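Local coordinates for cytochrome C-type biogenesis protein ccmF (Thermus thermophilus, PDB 6ZMQ) that is a membrane-embedded, heme-binding cytochrome c heme lyase that probably handles heme during cytochrome c maturation, at residues 555-559 against 560-564; 138-141 against 142-145; 449-452 against 453-456. All blocks are in the same frame, centred on the assembly; numbering follows the deposited sequence.

Contact 1. Residues 555-559 against 560-564; sequences LDEGR and RFAVE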
# COMPACT_ATOMS: atom_id res chain seq x y z
N LEU A 555 9.72 22.13 25.91
CA LEU A 555 9.78 22.92 24.68
C LEU A 555 8.36 23.18 24.21
O LEU A 555 7.57 22.24 24.10
CB LEU A 555 10.57 22.19 23.59
CG LEU A 555 12.08 21.99 23.64
CD1 LEU A 555 12.61 21.67 22.25
CD2 LEU A 555 12.78 23.21 24.20
N ASP A 556 8.03 24.43 23.92
CA ASP A 556 6.77 24.76 23.28
C ASP A 556 7.04 25.09 21.82
O ASP A 556 7.65 26.11 21.51
CB ASP A 556 6.06 25.95 23.95
CG ASP A 556 4.55 25.98 23.67
OD1 ASP A 556 4.08 25.17 22.84
OD2 ASP A 556 3.85 26.83 24.25
N GLU A 557 6.57 24.21 20.94
CA GLU A 557 6.43 24.55 19.54
C GLU A 557 4.99 24.83 19.14
O GLU A 557 4.76 25.35 18.04
CB GLU A 557 6.99 23.44 18.63
CG GLU A 557 8.50 23.30 18.69
CD GLU A 557 8.96 22.20 19.63
OE1 GLU A 557 10.13 22.24 20.06
OE2 GLU A 557 8.15 21.30 19.93
N GLY A 558 4.00 24.40 19.89
CA GLY A 558 2.69 24.62 19.27
C GLY A 558 1.78 23.54 19.65
O GLY A 558 2.32 22.41 19.63
N ARG A 559 0.48 23.81 19.62
CA ARG A 559 -0.67 22.90 19.84
C ARG A 559 -0.32 21.75 20.78
O ARG A 559 -1.27 21.20 21.35
CB ARG A 559 -1.24 22.40 18.51
CG ARG A 559 -1.64 23.51 17.54
CD ARG A 559 -2.78 23.13 16.62
NE ARG A 559 -3.83 24.12 16.78
CZ ARG A 559 -4.23 24.98 15.85
NH1 ARG A 559 -5.18 25.86 16.13
NH2 ARG A 559 -3.69 24.96 14.65
N ARG A 560 0.94 21.32 20.76
CA ARG A 560 1.56 20.37 21.66
C ARG A 560 2.79 21.01 22.27
O ARG A 560 3.49 21.85 21.66
CB ARG A 560 1.87 19.00 21.02
CG ARG A 560 2.53 18.89 19.64
CD ARG A 560 4.04 19.12 19.61
NE ARG A 560 4.59 18.59 18.37
CZ ARG A 560 5.88 18.61 18.03
NH1 ARG A 560 6.79 19.15 18.84
NH2 ARG A 560 6.26 18.08 16.88
N PHE A 561 2.91 20.70 23.56
CA PHE A 561 4.02 20.98 24.43
C PHE A 561 4.86 19.72 24.44
O PHE A 561 4.32 18.61 24.46
CB PHE A 561 3.51 21.30 25.84
CG PHE A 561 2.60 22.52 25.91
CD1 PHE A 561 1.22 22.40 25.69
CD2 PHE A 561 3.12 23.77 26.17
CE1 PHE A 561 0.39 23.52 25.74
CE2 PHE A 561 2.29 24.89 26.24
CZ PHE A 561 0.93 24.76 26.02
N ALA A 562 6.17 19.88 24.36
CA ALA A 562 7.04 18.72 24.24
C ALA A 562 7.97 18.63 25.44
O ALA A 562 8.36 19.63 26.03
CB ALA A 562 7.86 18.81 22.95
N VAL A 563 8.31 17.39 25.81
CA VAL A 563 9.25 17.16 26.90
C VAL A 563 10.30 16.15 26.48
O VAL A 563 10.13 15.37 25.54
CB VAL A 563 8.56 16.75 28.22
CG1 VAL A 563 7.96 17.97 28.92
CG2 VAL A 563 7.48 15.74 27.95
N GLU A 564 11.41 16.17 27.23
CA GLU A 564 12.72 15.73 26.78
C GLU A 564 13.31 14.72 27.74
O GLU A 564 12.95 14.69 28.92
CB GLU A 564 13.66 16.96 26.67
CG GLU A 564 13.41 17.84 25.47
CD GLU A 564 13.77 17.19 24.16
OE1 GLU A 564 14.58 16.23 24.16
OE2 GLU A 564 13.19 17.59 23.14
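Leu-555 and Ala-562 face each other as an antiparallel hydrogen-bonded pair, and the chain turns back between them, through residues 557-560, to make a beta hairpin. The bond from Leu-555 N to Ala-562 O is 2.8 Å, and Ala-562 N to Leu-555 O matches it at 2.8 Å, both nearly straight. On one face the CB atoms of Leu-555 and Ala-562 come within 4.4 Å. Glu-557 reaches the same neighbourhood and forms a salt bridge from OE2 to Arg-560 NH1 at 2.8 Å. The acid meets the edge of the guanidinium, near its plane, but the carboxylate itself is turned 80° against it. A bend at chi2 (79°) brings the arginine back along the hairpin to that meeting. A leucine in place of Arg-560 would probably leave the Glu-557 carboxylate without its charged mate. On the other face, Asp-556 lies alongside the Phe-561 ring, OD2 3.2 Å from CE2. Strand 554-556 is outermost in its sheet; strand 561-566 lies between it and strand 578-581, to which Val-563 is joined by backbone hydrogen bonds with Phe-581, while Arg-559 makes a salt bridge through NH1 to Asp-97.

Contact 2. Residues 138-141 against 142-145; sequences ASLV and LAVL. With PTY (phosphatidylethanolamine), chain E.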
# COMPACT_ATOMS: atom_id res chain seq x y z
N ALA A 138 -15.60 -1.58 -24.64
CA ALA A 138 -15.51 -0.17 -24.26
C ALA A 138 -16.76 0.27 -23.50
O ALA A 138 -16.66 0.92 -22.44
CB ALA A 138 -15.29 0.68 -25.50
N SER A 139 -17.93 -0.14 -23.99
CA SER A 139 -19.19 0.10 -23.29
C SER A 139 -19.22 -0.61 -21.95
O SER A 139 -19.70 -0.06 -20.95
CB SER A 139 -20.36 -0.36 -24.15
OG SER A 139 -20.57 -1.75 -24.01
N LEU A 140 -18.64 -1.82 -21.88
CA LEU A 140 -18.70 -2.50 -20.59
C LEU A 140 -17.67 -2.01 -19.57
O LEU A 140 -17.98 -2.02 -18.36
CB LEU A 140 -18.60 -4.01 -20.76
CG LEU A 140 -19.97 -4.71 -20.60
CD1 LEU A 140 -19.80 -6.16 -20.34
CD2 LEU A 140 -20.86 -4.10 -19.49
N VAL A 141 -16.47 -1.55 -19.99
CA VAL A 141 -15.54 -0.95 -19.02
C VAL A 141 -16.12 0.35 -18.49
O VAL A 141 -16.00 0.64 -17.29
CB VAL A 141 -14.10 -0.75 -19.56
CG1 VAL A 141 -13.39 -2.04 -19.80
CG2 VAL A 141 -13.98 0.20 -20.76
N LEU A 142 -16.83 1.11 -19.34
CA LEU A 142 -17.49 2.32 -18.85
C LEU A 142 -18.63 1.99 -17.91
O LEU A 142 -18.80 2.69 -16.90
CB LEU A 142 -17.96 3.19 -20.02
CG LEU A 142 -16.85 3.83 -20.88
CD1 LEU A 142 -17.38 4.98 -21.68
CD2 LEU A 142 -15.70 4.32 -20.01
N ALA A 143 -19.37 0.89 -18.17
CA ALA A 143 -20.47 0.48 -17.29
C ALA A 143 -19.99 0.16 -15.87
O ALA A 143 -20.53 0.70 -14.89
CB ALA A 143 -21.19 -0.72 -17.88
N VAL A 144 -18.92 -0.63 -15.74
CA VAL A 144 -18.47 -1.00 -14.39
C VAL A 144 -17.73 0.17 -13.70
O VAL A 144 -17.89 0.39 -12.49
CB VAL A 144 -17.63 -2.29 -14.44
CG1 VAL A 144 -16.57 -2.18 -15.45
CG2 VAL A 144 -17.04 -2.69 -13.07
N LEU A 145 -16.98 0.99 -14.46
CA LEU A 145 -16.28 2.12 -13.84
C LEU A 145 -17.25 3.24 -13.42
O LEU A 145 -17.10 3.81 -12.32
CB LEU A 145 -15.18 2.65 -14.77
CG LEU A 145 -13.93 1.80 -15.02
CD1 LEU A 145 -12.92 2.60 -15.81
CD2 LEU A 145 -13.34 1.37 -13.69
C1 PTY E . -29.17 1.43 5.81
C2 PTY E . -30.98 0.21 12.63
C3 PTY E . -29.73 -0.23 11.86
O4 PTY E . -28.55 2.68 5.65
C5 PTY E . -27.61 0.21 7.38
C6 PTY E . -28.17 0.28 5.95
O7 PTY E . -27.13 0.37 4.98
C8 PTY E . -27.30 -0.43 3.82
O10 PTY E . -28.30 -1.04 3.67
C11 PTY E . -26.20 -0.54 2.74
C12 PTY E . -26.67 -1.30 1.49
C13 PTY E . -25.51 -1.92 0.68
C14 PTY E . -25.63 -1.74 -0.84
C15 PTY E . -24.26 -1.62 -1.52
C16 PTY E . -24.25 -2.16 -2.97
C17 PTY E . -23.83 -1.06 -3.95
C18 PTY E . -23.13 -1.60 -5.21
C19 PTY E . -22.94 -0.48 -6.24
C20 PTY E . -22.58 -1.06 -7.62
C21 PTY E . -22.94 -0.09 -8.74
C22 PTY E . -23.53 -0.83 -9.95
C23 PTY E . -22.42 -1.40 -10.84
C24 PTY E . -23.01 -2.01 -12.11
C25 PTY E . -21.92 -2.39 -13.12
C26 PTY E . -21.95 -3.89 -13.39
C27 PTY E . -21.64 -4.19 -14.85
C28 PTY E . -21.19 -5.64 -14.96
C29 PTY E . -21.42 -6.18 -16.37
C30 PTY E . -29.37 3.59 4.96
C31 PTY E . -29.44 3.53 3.44
O30 PTY E . -30.01 4.39 5.56
C32 PTY E . -28.02 3.54 2.86
C33 PTY E . -28.03 3.23 1.36
C34 PTY E . -26.63 3.49 0.78
C35 PTY E . -26.59 3.11 -0.70
C36 PTY E . -25.54 3.93 -1.45
C37 PTY E . -25.96 4.08 -2.91
C38 PTY E . -24.91 3.45 -3.82
C39 PTY E . -25.39 3.41 -5.27
C40 PTY E . -25.77 1.97 -5.63
C41 PTY E . -25.94 1.81 -7.14
C42 PTY E . -27.40 2.05 -7.53
C43 PTY E . -27.69 1.36 -8.87
C44 PTY E . -27.74 2.43 -9.96
P1 PTY E . -29.50 0.12 9.28
O11 PTY E . -29.45 0.67 10.83
O12 PTY E . -29.26 -1.37 9.27
O13 PTY E . -30.88 0.38 8.74
O14 PTY E . -28.40 0.91 8.32
N1 PTY E . -31.97 -0.85 12.58
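Leu-140 and Ala-143 meet side chain to side chain on one flank of the helix, the leucine's CD2 methyl 3.8 Å from the alanine CB. The same CD2 lies 3.8 Å from C29, the end of one acyl chain of a bound phosphatidylethanolamine, so one methyl touches both protein and lipid. One turn on from Leu-140, Val-144 sets CG1 against the backbone: this methyl stands between the backbone N and the carbonyl carbon (chi1 51°), which places it 3.2 Å from Leu-140 O and close to Val-141 O as well. Val-144 CA lies 3.9 Å from C25 of the lipid, so the acyl chain runs past backbone as well as side chains.

The two leucines of the second turn are built alike. In Leu-142 and Leu-145, CG is beside the backbone N, and each CG comes close to the carbonyl oxygen four residues earlier: Leu-142 CG is 3.3 Å from Ala-138 O, and Leu-145 CG approaches Val-141 O in the same way. Those carbonyls are also the acceptors of the regular i to i+4 bonds, such as Leu-145 N to Val-141 O at 3.0 Å. Ser-139 turns its OG back to Trp-136 O, keeping the hydroxyl bonded within the helix.

Around these two turns, Leu-140 touches both Tyr-46 of helix 20-47 and Ala-212 of helix 185-213; Ala-143 meets the former helix, Val-141 and Val-144 the latter. These are two buried turns of a predicted membrane-spanning alpha helix, with Leu-140, Ala-143 and Val-144 forming part of a phosphatidylethanolamine pocket.

Contact 3. Residues 449-452 against 453-456; sequences GTLF and GLLR. With LMT (dodecyl-beta-D-maltoside), chain C.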
# COMPACT_ATOMS: atom_id res chain seq x y z
N GLY A 449 26.12 -19.53 2.56
CA GLY A 449 25.57 -18.54 3.47
C GLY A 449 25.17 -19.16 4.78
O GLY A 449 25.53 -18.63 5.84
N THR A 450 24.65 -20.40 4.72
CA THR A 450 24.17 -21.06 5.93
C THR A 450 25.33 -21.41 6.84
O THR A 450 25.34 -20.98 8.01
CB THR A 450 23.35 -22.31 5.57
OG1 THR A 450 22.32 -21.94 4.65
CG2 THR A 450 22.72 -22.92 6.81
N LEU A 451 26.40 -21.97 6.27
CA LEU A 451 27.56 -22.32 7.09
C LEU A 451 28.32 -21.07 7.49
O LEU A 451 28.82 -20.98 8.62
CB LEU A 451 28.46 -23.33 6.37
CG LEU A 451 27.81 -24.64 5.90
CD1 LEU A 451 28.85 -25.62 5.36
CD2 LEU A 451 26.99 -25.29 7.02
N PHE A 452 28.27 -20.03 6.63
CA PHE A 452 28.94 -18.77 6.96
C PHE A 452 28.18 -18.05 8.05
O PHE A 452 28.77 -17.26 8.80
CB PHE A 452 29.06 -17.90 5.70
CG PHE A 452 29.82 -16.64 5.90
CD1 PHE A 452 31.03 -16.63 6.59
CD2 PHE A 452 29.34 -15.45 5.37
CE1 PHE A 452 31.73 -15.46 6.76
CE2 PHE A 452 30.04 -14.27 5.53
CZ PHE A 452 31.23 -14.27 6.23
N GLY A 453 26.89 -18.33 8.18
CA GLY A 453 26.18 -17.84 9.34
C GLY A 453 26.25 -18.79 10.52
O GLY A 453 26.17 -18.34 11.66
N LEU A 454 26.41 -20.09 10.26
CA LEU A 454 26.33 -21.04 11.37
C LEU A 454 27.64 -21.08 12.14
O LEU A 454 27.65 -21.39 13.34
CB LEU A 454 25.97 -22.44 10.88
CG LEU A 454 24.49 -22.81 10.73
CD1 LEU A 454 24.35 -24.14 9.99
CD2 LEU A 454 23.77 -22.87 12.09
N LEU A 455 28.74 -20.76 11.47
CA LEU A 455 30.05 -20.61 12.08
C LEU A 455 30.25 -19.26 12.76
O LEU A 455 31.37 -18.93 13.14
CB LEU A 455 31.13 -20.83 11.02
CG LEU A 455 31.34 -22.26 10.49
CD1 LEU A 455 32.76 -22.38 10.01
CD2 LEU A 455 31.05 -23.34 11.53
N ARG A 456 29.19 -18.47 12.88
CA ARG A 456 29.10 -17.39 13.85
C ARG A 456 27.92 -17.69 14.76
O ARG A 456 27.41 -18.81 14.80
CB ARG A 456 28.98 -16.02 13.18
CG ARG A 456 30.28 -15.63 12.56
CD ARG A 456 30.97 -14.66 13.48
NE ARG A 456 32.06 -13.95 12.83
CZ ARG A 456 33.30 -13.92 13.32
NH1 ARG A 456 33.57 -14.54 14.46
NH2 ARG A 456 34.25 -13.26 12.69
C1B LMT C . 24.66 -20.33 19.95
C2B LMT C . 24.22 -20.91 18.57
C3B LMT C . 22.74 -20.64 18.23
C4B LMT C . 21.85 -20.83 19.47
C5B LMT C . 22.28 -19.70 20.41
C6B LMT C . 21.53 -19.84 21.73
O1B LMT C . 25.82 -19.58 19.70
O2B LMT C . 25.01 -20.31 17.63
O3B LMT C . 22.32 -21.39 17.17
O4' LMT C . 20.52 -20.68 19.15
O5B LMT C . 23.70 -19.53 20.62
O6B LMT C . 20.19 -19.73 21.49
C1' LMT C . 28.02 -21.83 18.54
C2' LMT C . 28.14 -22.26 20.02
C3' LMT C . 27.26 -21.29 20.89
C4' LMT C . 27.07 -19.82 20.35
C5' LMT C . 28.19 -19.48 19.28
C6' LMT C . 29.42 -18.76 19.82
O1' LMT C . 28.66 -22.69 17.68
O2' LMT C . 27.72 -23.55 20.17
O3' LMT C . 27.75 -21.24 22.17
O5' LMT C . 28.61 -20.53 18.38
O6' LMT C . 29.14 -18.36 21.10
C1 LMT C . 28.05 -22.77 16.41
C2 LMT C . 29.00 -23.55 15.53
C3 LMT C . 28.56 -24.92 15.11
C4 LMT C . 28.37 -24.95 13.61
C5 LMT C . 28.94 -26.22 13.04
C6 LMT C . 28.64 -26.40 11.59
C7 LMT C . 27.32 -27.10 11.43
C8 LMT C . 27.44 -28.14 10.37
C9 LMT C . 26.26 -29.05 10.26
C10 LMT C . 26.78 -30.41 9.92
C11 LMT C . 26.70 -31.33 11.09
C12 LMT C . 27.30 -32.66 10.79
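Leu-454 packs against Thr-450 in the last turn of helix 439-454, which is predicted to span the membrane, just where the chain leaves helical geometry at Leu-455. Starting at the backbone end, Leu-454 CB lies 3.3 Å from Thr-450 O, the carbonyl that also takes a weak bond from Leu-454 N. CG stays over the same oxygen at 3.4 Å. At the tip, CD1 meets the CG2 methyl of Thr-450 at 3.8 Å and the CD2 methyl of Leu-451 at 4.1 Å. Thr-450 and Leu-454 run side by side, whereas the Leu-451 side chain slants across. The threonine methyl is available because CG2 is anti to the backbone N, while OG1 sits beside that N and bonds back to Leu-446 O. Helix 460-484 covers this flank: Leu-460 touches both Thr-450 and Leu-454, and Phe-464 and Ser-463 add to it. Gly-453 N bonds to Gly-449 O, and Leu-455 N to Leu-451 O at 2.9 Å carries the bonding one residue past the end of the helix. A dodecyl maltoside detergent molecule lies along this end and is hydrogen-bonded to Gly-457 O. Its C2 comes 3.4 Å from Leu-454 O, and its C4 is 3.8 Å from Leu-455 CD2.

Contact 2 is wholly buried, whereas contacts 1 and 3 are only partly so and have several residues on the surface. Contacts 2 and 3 are each one stretch of a predicted membrane helix, held by backbone bonds and methyl contacts, but they lie on opposite sides of the chain's centre, about 56 Å apart between centres. The former meets a phospholipid tail amid other helices; the latter, at a helix end, meets detergent. Contact 1 is the beta one: a hairpin at the edge of a small sheet, where a salt bridge adds to the backbone bonds between the strands. Like contact 3 it belongs to the C-terminal part of CcmF, yet no atoms of the three contacts touch.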